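Local coordinates for regulatory protein SWI6 (Saccharomyces cerevisiae, PDB 1SW6) that serves, here represented by its ankyrin-repeat domain, as the shared subunit of the cell-cycle transcription factors SBF, with SWI4, and MBF, with MBP1, at residues 131-134 against 135-138; 268-271 against 272-276; 311-314 against 315-319. All coordinates share one frame; numbering follows the deposited sequence.

Interaction 1: 131-134 against 135-138; sequences GNTP and LHWL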
ATOM      1  N   GLY A 131       5.384   9.647   2.379  1.00 54.00           N
ATOM      2  CA  GLY A 131       6.515  10.290   1.740  1.00 52.05           C
ATOM      3  C   GLY A 131       6.931   9.638   0.430  1.00 51.01           C
ATOM      4  O   GLY A 131       8.049   9.859  -0.052  1.00 51.81           O
ATOM      5  N   ASN A 132       6.048   8.825  -0.147  1.00 48.22           N
ATOM      6  CA  ASN A 132       6.349   8.176  -1.417  1.00 45.65           C
ATOM      7  C   ASN A 132       6.397   9.225  -2.519  1.00 44.26           C
ATOM      8  O   ASN A 132       5.543  10.113  -2.576  1.00 43.51           O
ATOM      9  CB  ASN A 132       5.273   7.146  -1.790  1.00 45.92           C
ATOM     10  CG  ASN A 132       5.394   5.844  -1.012  1.00 46.56           C
ATOM     11  OD1 ASN A 132       6.450   5.208  -0.996  1.00 46.34           O
ATOM     12  ND2 ASN A 132       4.300   5.431  -0.378  1.00 47.93           N
ATOM     13  N   THR A 133       7.407   9.137  -3.380  1.00 42.48           N
ATOM     14  CA  THR A 133       7.518  10.045  -4.519  1.00 40.90           C
ATOM     15  C   THR A 133       6.904   9.214  -5.642  1.00 40.29           C
ATOM     16  O   THR A 133       6.620   8.031  -5.449  1.00 38.07           O
ATOM     17  CB  THR A 133       8.992  10.350  -4.892  1.00 42.34           C
ATOM     18  OG1 THR A 133       9.628   9.154  -5.374  1.00 43.04           O
ATOM     19  CG2 THR A 133       9.749  10.870  -3.691  1.00 42.11           C
ATOM     20  N   PRO A 134       6.665   9.814  -6.819  1.00 39.83           N
ATOM     21  CA  PRO A 134       6.084   8.995  -7.883  1.00 39.21           C
ATOM     22  C   PRO A 134       6.965   7.774  -8.178  1.00 38.18           C
ATOM     23  O   PRO A 134       6.467   6.682  -8.475  1.00 36.90           O
ATOM     24  CB  PRO A 134       6.017   9.969  -9.061  1.00 39.15           C
ATOM     25  CG  PRO A 134       5.696  11.259  -8.378  1.00 39.60           C
ATOM     26  CD  PRO A 134       6.651  11.242  -7.190  1.00 40.29           C
ATOM     27  N   LEU A 135       8.275   7.965  -8.086  1.00 38.40           N
ATOM     28  CA  LEU A 135       9.217   6.884  -8.358  1.00 39.05           C
ATOM     29  C   LEU A 135       9.009   5.668  -7.443  1.00 38.32           C
ATOM     30  O   LEU A 135       9.150   4.528  -7.891  1.00 39.51           O
ATOM     31  CB  LEU A 135      10.657   7.408  -8.250  1.00 40.12           C
ATOM     32  CG  LEU A 135      11.660   6.854  -9.266  1.00 41.56           C
ATOM     33  CD1 LEU A 135      11.142   7.034 -10.682  1.00 40.96           C
ATOM     34  CD2 LEU A 135      12.991   7.571  -9.087  1.00 39.85           C
ATOM     35  N   HIS A 136       8.673   5.901  -6.173  1.00 37.55           N
ATOM     36  CA  HIS A 136       8.436   4.798  -5.240  1.00 36.57           C
ATOM     37  C   HIS A 136       7.217   3.982  -5.668  1.00 37.70           C
ATOM     38  O   HIS A 136       7.247   2.750  -5.665  1.00 36.03           O
ATOM     39  CB  HIS A 136       8.171   5.308  -3.828  1.00 35.22           C
ATOM     40  CG  HIS A 136       9.383   5.820  -3.117  1.00 35.85           C
ATOM     41  ND1 HIS A 136       9.993   7.014  -3.441  1.00 36.96           N
ATOM     42  CD2 HIS A 136      10.061   5.326  -2.053  1.00 34.52           C
ATOM     43  CE1 HIS A 136      10.990   7.236  -2.602  1.00 37.29           C
ATOM     44  NE2 HIS A 136      11.051   6.227  -1.749  1.00 36.43           N
ATOM     45  N   TRP A 137       6.137   4.683  -6.002  1.00 38.59           N
ATOM     46  CA  TRP A 137       4.891   4.042  -6.420  1.00 39.56           C
ATOM     47  C   TRP A 137       5.089   3.193  -7.664  1.00 37.99           C
ATOM     48  O   TRP A 137       4.691   2.025  -7.704  1.00 35.94           O
ATOM     49  CB  TRP A 137       3.822   5.094  -6.720  1.00 42.74           C
ATOM     50  CG  TRP A 137       3.081   5.605  -5.528  1.00 48.29           C
ATOM     51  CD1 TRP A 137       3.461   5.528  -4.218  1.00 50.68           C
ATOM     52  CD2 TRP A 137       1.842   6.319  -5.545  1.00 51.69           C
ATOM     53  NE1 TRP A 137       2.533   6.152  -3.415  1.00 51.25           N
ATOM     54  CE2 TRP A 137       1.530   6.646  -4.205  1.00 52.38           C
ATOM     55  CE3 TRP A 137       0.961   6.716  -6.564  1.00 53.82           C
ATOM     56  CZ2 TRP A 137       0.375   7.353  -3.857  1.00 54.14           C
ATOM     57  CZ3 TRP A 137      -0.191   7.421  -6.217  1.00 54.72           C
ATOM     58  CH2 TRP A 137      -0.471   7.731  -4.873  1.00 55.13           C
ATOM     59  N   LEU A 138       5.706   3.795  -8.675  1.00 36.13           N
ATOM     60  CA  LEU A 138       5.942   3.117  -9.946  1.00 35.94           C
ATOM     61  C   LEU A 138       6.931   1.960  -9.873  1.00 35.46           C
ATOM     62  O   LEU A 138       6.809   0.989 -10.623  1.00 34.00           O
ATOM     63  CB  LEU A 138       6.382   4.141 -10.995  1.00 36.28           C
ATOM     64  CG  LEU A 138       5.193   5.007 -11.420  1.00 36.54           C
ATOM     65  CD1 LEU A 138       5.614   6.099 -12.380  1.00 39.85           C
ATOM     66  CD2 LEU A 138       4.173   4.112 -12.080  1.00 37.68           C
TER

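Interaction 2: 268-271 against 272-276; sequences LKWI and IANML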
ATOM      1  N   LEU A 268      32.153  -5.861  -7.142  1.00 33.00           N
ATOM      2  CA  LEU A 268      32.024  -6.963  -6.211  1.00 32.68           C
ATOM      3  C   LEU A 268      32.723  -6.718  -4.875  1.00 32.61           C
ATOM      4  O   LEU A 268      32.128  -6.916  -3.809  1.00 31.61           O
ATOM      5  CB  LEU A 268      32.534  -8.256  -6.855  1.00 30.09           C
ATOM      6  CG  LEU A 268      32.448  -9.489  -5.943  1.00 30.88           C
ATOM      7  CD1 LEU A 268      31.002  -9.738  -5.528  1.00 29.45           C
ATOM      8  CD2 LEU A 268      33.011 -10.699  -6.665  1.00 29.68           C
ATOM      9  N   LYS A 269      33.978  -6.278  -4.913  1.00 32.87           N
ATOM     10  CA  LYS A 269      34.661  -6.045  -3.658  1.00 32.88           C
ATOM     11  C   LYS A 269      34.005  -4.918  -2.838  1.00 32.84           C
ATOM     12  O   LYS A 269      34.061  -4.921  -1.597  1.00 29.93           O
ATOM     13  CB  LYS A 269      36.151  -5.781  -3.901  1.00 33.98           C
ATOM     14  CG  LYS A 269      36.509  -4.650  -4.828  1.00 34.93           C
ATOM     15  CD  LYS A 269      38.024  -4.667  -5.020  1.00 37.43           C
ATOM     16  CE  LYS A 269      38.513  -3.531  -5.889  1.00 37.89           C
ATOM     17  NZ  LYS A 269      37.992  -3.652  -7.274  1.00 39.49           N
ATOM     18  N   TRP A 270      33.370  -3.965  -3.520  1.00 32.03           N
ATOM     19  CA  TRP A 270      32.702  -2.882  -2.802  1.00 33.85           C
ATOM     20  C   TRP A 270      31.491  -3.448  -2.076  1.00 33.82           C
ATOM     21  O   TRP A 270      31.238  -3.101  -0.928  1.00 35.64           O
ATOM     22  CB  TRP A 270      32.219  -1.774  -3.741  1.00 32.55           C
ATOM     23  CG  TRP A 270      31.709  -0.575  -2.969  1.00 35.24           C
ATOM     24  CD1 TRP A 270      32.446   0.500  -2.541  1.00 36.73           C
ATOM     25  CD2 TRP A 270      30.375  -0.362  -2.477  1.00 35.20           C
ATOM     26  NE1 TRP A 270      31.656   1.361  -1.815  1.00 36.23           N
ATOM     27  CE2 TRP A 270      30.382   0.859  -1.762  1.00 35.71           C
ATOM     28  CE3 TRP A 270      29.177  -1.086  -2.569  1.00 36.44           C
ATOM     29  CZ2 TRP A 270      29.232   1.378  -1.144  1.00 37.76           C
ATOM     30  CZ3 TRP A 270      28.026  -0.568  -1.950  1.00 37.54           C
ATOM     31  CH2 TRP A 270      28.070   0.653  -1.247  1.00 37.11           C
ATOM     32  N   ILE A 271      30.747  -4.318  -2.757  1.00 34.80           N
ATOM     33  CA  ILE A 271      29.554  -4.939  -2.180  1.00 34.24           C
ATOM     34  C   ILE A 271      29.946  -5.756  -0.956  1.00 32.97           C
ATOM     35  O   ILE A 271      29.328  -5.636   0.105  1.00 32.47           O
ATOM     36  CB  ILE A 271      28.850  -5.860  -3.215  1.00 34.98           C
ATOM     37  CG1 ILE A 271      28.339  -5.029  -4.394  1.00 35.78           C
ATOM     38  CG2 ILE A 271      27.669  -6.568  -2.578  1.00 37.63           C
ATOM     39  CD1 ILE A 271      27.300  -3.991  -4.000  1.00 37.44           C
ATOM     40  N   ILE A 272      30.975  -6.583  -1.108  1.00 31.54           N
ATOM     41  CA  ILE A 272      31.463  -7.407  -0.005  1.00 33.15           C
ATOM     42  C   ILE A 272      31.936  -6.544   1.162  1.00 33.35           C
ATOM     43  O   ILE A 272      31.532  -6.760   2.295  1.00 34.99           O
ATOM     44  CB  ILE A 272      32.627  -8.331  -0.454  1.00 33.28           C
ATOM     45  CG1 ILE A 272      32.079  -9.396  -1.409  1.00 33.88           C
ATOM     46  CG2 ILE A 272      33.290  -8.992   0.758  1.00 31.80           C
ATOM     47  CD1 ILE A 272      33.137 -10.265  -2.061  1.00 33.93           C
ATOM     48  N   ALA A 273      32.755  -5.538   0.893  1.00 33.64           N
ATOM     49  CA  ALA A 273      33.263  -4.705   1.984  1.00 34.68           C
ATOM     50  C   ALA A 273      32.290  -3.705   2.602  1.00 35.10           C
ATOM     51  O   ALA A 273      32.405  -3.400   3.785  1.00 33.21           O
ATOM     52  CB  ALA A 273      34.506  -3.971   1.531  1.00 31.79           C
ATOM     53  N   ASN A 274      31.326  -3.212   1.825  1.00 35.81           N
ATOM     54  CA  ASN A 274      30.395  -2.199   2.326  1.00 36.92           C
ATOM     55  C   ASN A 274      28.941  -2.579   2.541  1.00 38.05           C
ATOM     56  O   ASN A 274      28.221  -1.879   3.245  1.00 38.41           O
ATOM     57  CB  ASN A 274      30.409  -0.992   1.394  1.00 36.41           C
ATOM     58  CG  ASN A 274      31.762  -0.368   1.288  1.00 38.08           C
ATOM     59  OD1 ASN A 274      32.229   0.298   2.214  1.00 38.72           O
ATOM     60  ND2 ASN A 274      32.421  -0.590   0.156  1.00 39.14           N
ATOM     61  N   MET A 275      28.489  -3.663   1.931  1.00 38.40           N
ATOM     62  CA  MET A 275      27.095  -3.998   2.090  1.00 37.98           C
ATOM     63  C   MET A 275      26.803  -5.348   2.687  1.00 36.31           C
ATOM     64  O   MET A 275      25.989  -5.456   3.609  1.00 36.38           O
ATOM     65  CB  MET A 275      26.386  -3.880   0.740  1.00 40.57           C
ATOM     66  CG  MET A 275      24.877  -3.992   0.826  1.00 42.72           C
ATOM     67  SD  MET A 275      24.158  -4.174  -0.801  1.00 50.78           S
ATOM     68  CE  MET A 275      24.266  -2.484  -1.388  1.00 46.61           C
ATOM     69  N   LEU A 276      27.463  -6.375   2.158  1.00 34.80           N
ATOM     70  CA  LEU A 276      27.225  -7.735   2.593  1.00 33.94           C
ATOM     71  C   LEU A 276      27.194  -7.934   4.096  1.00 35.45           C
ATOM     72  O   LEU A 276      26.282  -8.581   4.602  1.00 35.29           O
ATOM     73  CB  LEU A 276      28.240  -8.696   1.959  1.00 33.42           C
ATOM     74  CG  LEU A 276      28.064 -10.183   2.328  1.00 35.86           C
ATOM     75  CD1 LEU A 276      26.663 -10.667   1.950  1.00 34.81           C
ATOM     76  CD2 LEU A 276      29.117 -11.031   1.609  1.00 35.12           C
TER

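Interaction 3: 311-314 against 315-319; sequences IANK and SGLRP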
ATOM      1  N   ILE A 311      29.677 -11.840  13.165  1.00 46.37           N
ATOM      2  CA  ILE A 311      29.394 -10.453  13.494  1.00 46.52           C
ATOM      3  C   ILE A 311      28.152 -10.407  14.393  1.00 47.24           C
ATOM      4  O   ILE A 311      27.069 -10.839  14.002  1.00 45.91           O
ATOM      5  CB  ILE A 311      29.167  -9.621  12.211  1.00 46.89           C
ATOM      6  CG1 ILE A 311      30.444  -9.646  11.359  1.00 46.92           C
ATOM      7  CG2 ILE A 311      28.796  -8.200  12.565  1.00 46.01           C
ATOM      8  CD1 ILE A 311      30.357  -8.867  10.079  1.00 48.09           C
ATOM      9  N   ALA A 312      28.326  -9.887  15.605  1.00 47.17           N
ATOM     10  CA  ALA A 312      27.246  -9.806  16.583  1.00 47.15           C
ATOM     11  C   ALA A 312      26.478  -8.490  16.548  1.00 46.48           C
ATOM     12  O   ALA A 312      26.975  -7.473  16.067  1.00 46.60           O
ATOM     13  CB  ALA A 312      27.813 -10.033  17.978  1.00 46.72           C
ATOM     14  N   ASN A 313      25.256  -8.510  17.061  1.00 47.21           N
ATOM     15  CA  ASN A 313      24.449  -7.297  17.101  1.00 48.95           C
ATOM     16  C   ASN A 313      24.556  -6.665  18.483  1.00 50.64           C
ATOM     17  O   ASN A 313      25.393  -7.065  19.287  1.00 51.72           O
ATOM     18  CB  ASN A 313      22.984  -7.602  16.772  1.00 47.07           C
ATOM     19  CG  ASN A 313      22.365  -8.618  17.709  1.00 46.23           C
ATOM     20  OD1 ASN A 313      22.924  -8.946  18.760  1.00 46.07           O
ATOM     21  ND2 ASN A 313      21.193  -9.116  17.337  1.00 43.55           N
ATOM     22  N   LYS A 314      23.709  -5.679  18.757  1.00 52.88           N
ATOM     23  CA  LYS A 314      23.728  -5.002  20.051  1.00 55.72           C
ATOM     24  C   LYS A 314      23.126  -5.861  21.171  1.00 57.34           C
ATOM     25  O   LYS A 314      22.648  -5.343  22.176  1.00 58.63           O
ATOM     26  CB  LYS A 314      22.992  -3.655  19.949  1.00 54.39           C
ATOM     27  CG  LYS A 314      23.757  -2.597  19.148  1.00 53.90           C
ATOM     28  CD  LYS A 314      22.976  -1.299  18.986  1.00 53.06           C
ATOM     29  CE  LYS A 314      23.819  -0.272  18.232  1.00 54.53           C
ATOM     30  NZ  LYS A 314      23.093   1.004  17.937  1.00 53.05           N
ATOM     31  N   SER A 315      23.159  -7.177  20.991  1.00 58.38           N
ATOM     32  CA  SER A 315      22.629  -8.113  21.982  1.00 59.39           C
ATOM     33  C   SER A 315      23.620  -9.250  22.117  1.00 59.42           C
ATOM     34  O   SER A 315      23.288 -10.313  22.645  1.00 61.27           O
ATOM     35  CB  SER A 315      21.282  -8.701  21.536  1.00 59.64           C
ATOM     36  OG  SER A 315      20.288  -7.705  21.398  1.00 61.82           O
ATOM     37  N   GLY A 316      24.832  -9.034  21.620  1.00 58.50           N
ATOM     38  CA  GLY A 316      25.842 -10.072  21.693  1.00 58.09           C
ATOM     39  C   GLY A 316      25.489 -11.292  20.859  1.00 56.62           C
ATOM     40  O   GLY A 316      26.256 -12.257  20.805  1.00 57.49           O
ATOM     41  N   LEU A 317      24.330 -11.248  20.206  1.00 55.64           N
ATOM     42  CA  LEU A 317      23.870 -12.354  19.366  1.00 54.32           C
ATOM     43  C   LEU A 317      24.522 -12.358  17.978  1.00 52.55           C
ATOM     44  O   LEU A 317      24.645 -11.324  17.320  1.00 51.31           O
ATOM     45  CB  LEU A 317      22.345 -12.297  19.219  1.00 55.82           C
ATOM     46  CG  LEU A 317      21.556 -12.355  20.531  1.00 58.22           C
ATOM     47  CD1 LEU A 317      20.067 -12.179  20.255  1.00 58.55           C
ATOM     48  CD2 LEU A 317      21.823 -13.685  21.228  1.00 58.46           C
ATOM     49  N   ARG A 318      24.933 -13.542  17.544  1.00 50.93           N
ATOM     50  CA  ARG A 318      25.574 -13.730  16.250  1.00 49.85           C
ATOM     51  C   ARG A 318      24.815 -14.817  15.499  1.00 48.37           C
ATOM     52  O   ARG A 318      24.176 -15.667  16.114  1.00 48.86           O
ATOM     53  CB  ARG A 318      27.024 -14.176  16.447  1.00 49.92           C
ATOM     54  CG  ARG A 318      27.842 -13.271  17.363  1.00 51.40           C
ATOM     55  CD  ARG A 318      29.071 -14.008  17.865  1.00 51.68           C
ATOM     56  NE  ARG A 318      28.672 -15.238  18.539  1.00 52.54           N
ATOM     57  CZ  ARG A 318      29.476 -16.267  18.775  1.00 52.02           C
ATOM     58  NH1 ARG A 318      30.745 -16.226  18.395  1.00 51.72           N
ATOM     59  NH2 ARG A 318      28.996 -17.351  19.370  1.00 52.50           N
ATOM     60  N   PRO A 319      24.875 -14.805  14.158  1.00 46.88           N
ATOM     61  CA  PRO A 319      24.184 -15.813  13.351  1.00 45.13           C
ATOM     62  C   PRO A 319      24.510 -17.239  13.770  1.00 44.60           C
ATOM     63  O   PRO A 319      23.648 -18.111  13.709  1.00 42.82           O
ATOM     64  CB  PRO A 319      24.666 -15.504  11.937  1.00 44.80           C
ATOM     65  CG  PRO A 319      24.777 -14.015  11.963  1.00 45.35           C
ATOM     66  CD  PRO A 319      25.477 -13.775  13.292  1.00 46.44           C
TER

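Interaction 1: 131-134 against 135-138
Thr-133 stands at the N-cap of the helix that carries His-136 and Trp-137, and the first regular turn closes where Leu-138 N donates to Pro-134 O at 3.0 Å, almost straight at 173°. Thr-133 O receives weak bonds from the N-H groups of both His-136 and Trp-137. The hydroxyl of Thr-133 meets the imidazole edge-on: OG1 lies in the ring plane, 2.9 Å from His-136 ND1, a hydrogen bond in which either partner may be the donor. A chi1 of 66° at Thr-133 is what points OG1 at that ring edge. The other ring nitrogen, NE2, donates to Glu-165 O in the following repeat, so a bond at each nitrogen fixes the ring's rotation. These features identify the Thr-Pro-Leu-His signature of ankyrin repeats, here in ANK 1.

Asn-132 leans across the start of the helix. Its OD1 approaches His-136 CB at 3.3 Å, while its CB sits 3.3 Å from Trp-137 NE1, with amide and indole planes 60° apart. Asn-132 ND2 and Trp-137 NE1 do not pair with each other; both donate to Asp-128 OD1, a shared acceptor that draws them together. Trp-137 also touches Met-214 of the second subunit.

Helix 57-71 packs against Pro-134 and Trp-137 through Leu-67, helix 144-152 receives Leu-135 and Leu-138 on Leu-150, and helix 167-173 meets Asn-132 and His-136 at Lys-170.

Interaction 2: 268-271 against 272-276
Asn-274 lies over one face of the Trp-270 indole, a pairing of residues one helical turn apart. The bump is the Asn-274 CB methylene, a CH-pi contact 3.6 Å from the centroid of the six-membered ring and only 12° off the ring normal. Trp-270 CG is anti to its own backbone N (chi1 -172°), which swings the indole along the helix so that its face roofs the next turn. The amide continues across the five-membered ring: ND2 comes within 2.9 Å of Trp-270 NE1, but both are donors and do not bond, and the planes are inclined by 34°. Each has its own acceptor. Indole NE1 donates to Leu-43 O, and Asn-274 ND2 turns back to Trp-270 O at 3.0 Å. That carbonyl also takes Asn-274 N at 2.8 Å, so a single residue grips it twice, and the amide is held down in the hollow beneath the ring.

At the other end of the indole, Met-275 CE sits loosely between two side chains, lying 4.3 Å from Trp-270 CZ3 at the ring edge and equally far from Ile-271 CD1. The methionine is extended up to SD and bends at chi3, bringing the methyl back toward them. On a further side of the helix, Ile-272 CD1 meets the Leu-268 CG branch point at 4.0 Å.

Trp-270 packs on Ile-45 and Ile-195, Leu-268 on helix 218-234 and Met-275 on helix 204-212. Within ANK 3 this is a helix whose regular i to i+4 bonding widens: Ile-271 O accepts from Met-275 N and, from the opposite face of its plane, from Leu-276 N, the five-residue step that defines a pi-type turn.

Interaction 3: 311-314 against 315-319
Asn-313 and Leu-317 join the two arms of a tight loop, with Asn-313 N donating to Leu-317 O at 2.9 Å. The same carbonyl oxygen receives a CA-H contact from Ala-312 CA at 3.1 Å, so the neck of the loop is closed by two adjacent residues. Next along the two arms, the Ala-312 methyl is pressed against the aliphatic part of Arg-318, CB to CG 3.3 Å, and Pro-319 CD rests 3.4 Å from Ile-311 O. The Asn-313 amide fills the inside of the bend. With chi1 at 58° it folds back over the bend, and its OD1 comes 2.9 Å from Ser-315 N. This hydrogen bond makes an Asx turn, although the donor stands well above the plane of the side-chain carbonyl. OD1 also lies alongside Leu-317 CB at 3.4 Å, the two side chains pointing the same way.

Gly-316 N returns to Asn-313 O at 3.1 Å, closing a distorted beta turn around Lys-314 and Ser-315. With glycine at positive phi (66°) and the wider Asn-313 to Leu-317 bond, it resembles the type I plus G1 bulge loops, and forms the hairpin-like loop that links ankyrin repeats, here passing from ANK 4 to ANK 5. Asn-313 ND2 reaches back to Asp-284, and Leu-317 O takes a further bond from Asn-288 ND2 on helix 286-293.

The outer side is much looser. Ser-315 and Gly-316 at the apex are exposed in the assembly, and the Lys-314 chain is extended beyond CG, its NZ bonded to Ser-281 O. Beyond CG, Arg-318 leads outward, bending at chi3 to form a salt bridge with Asp-321.

The three contacts follow one another along the chain and along the ankyrin stack without touching. Interaction 1 lies across the chain's centre from the other two, its centre 27 Å from that of interaction 2 and 34 Å from that of interaction 3. Interactions 2 and 3 are closer, 20 Å between centres and about 7 Å between nearest atoms. They sample different elements of the repeat: a helix start at 131-138, a short helix with a wide pi-type turn at 268-276 and a connecting loop at 311-319. By sequence pattern, Pro-319 probably occupies the place that Pro-134 has in interaction 1, with Arg-318 where Thr-133 stands. No ligand or active site is involved.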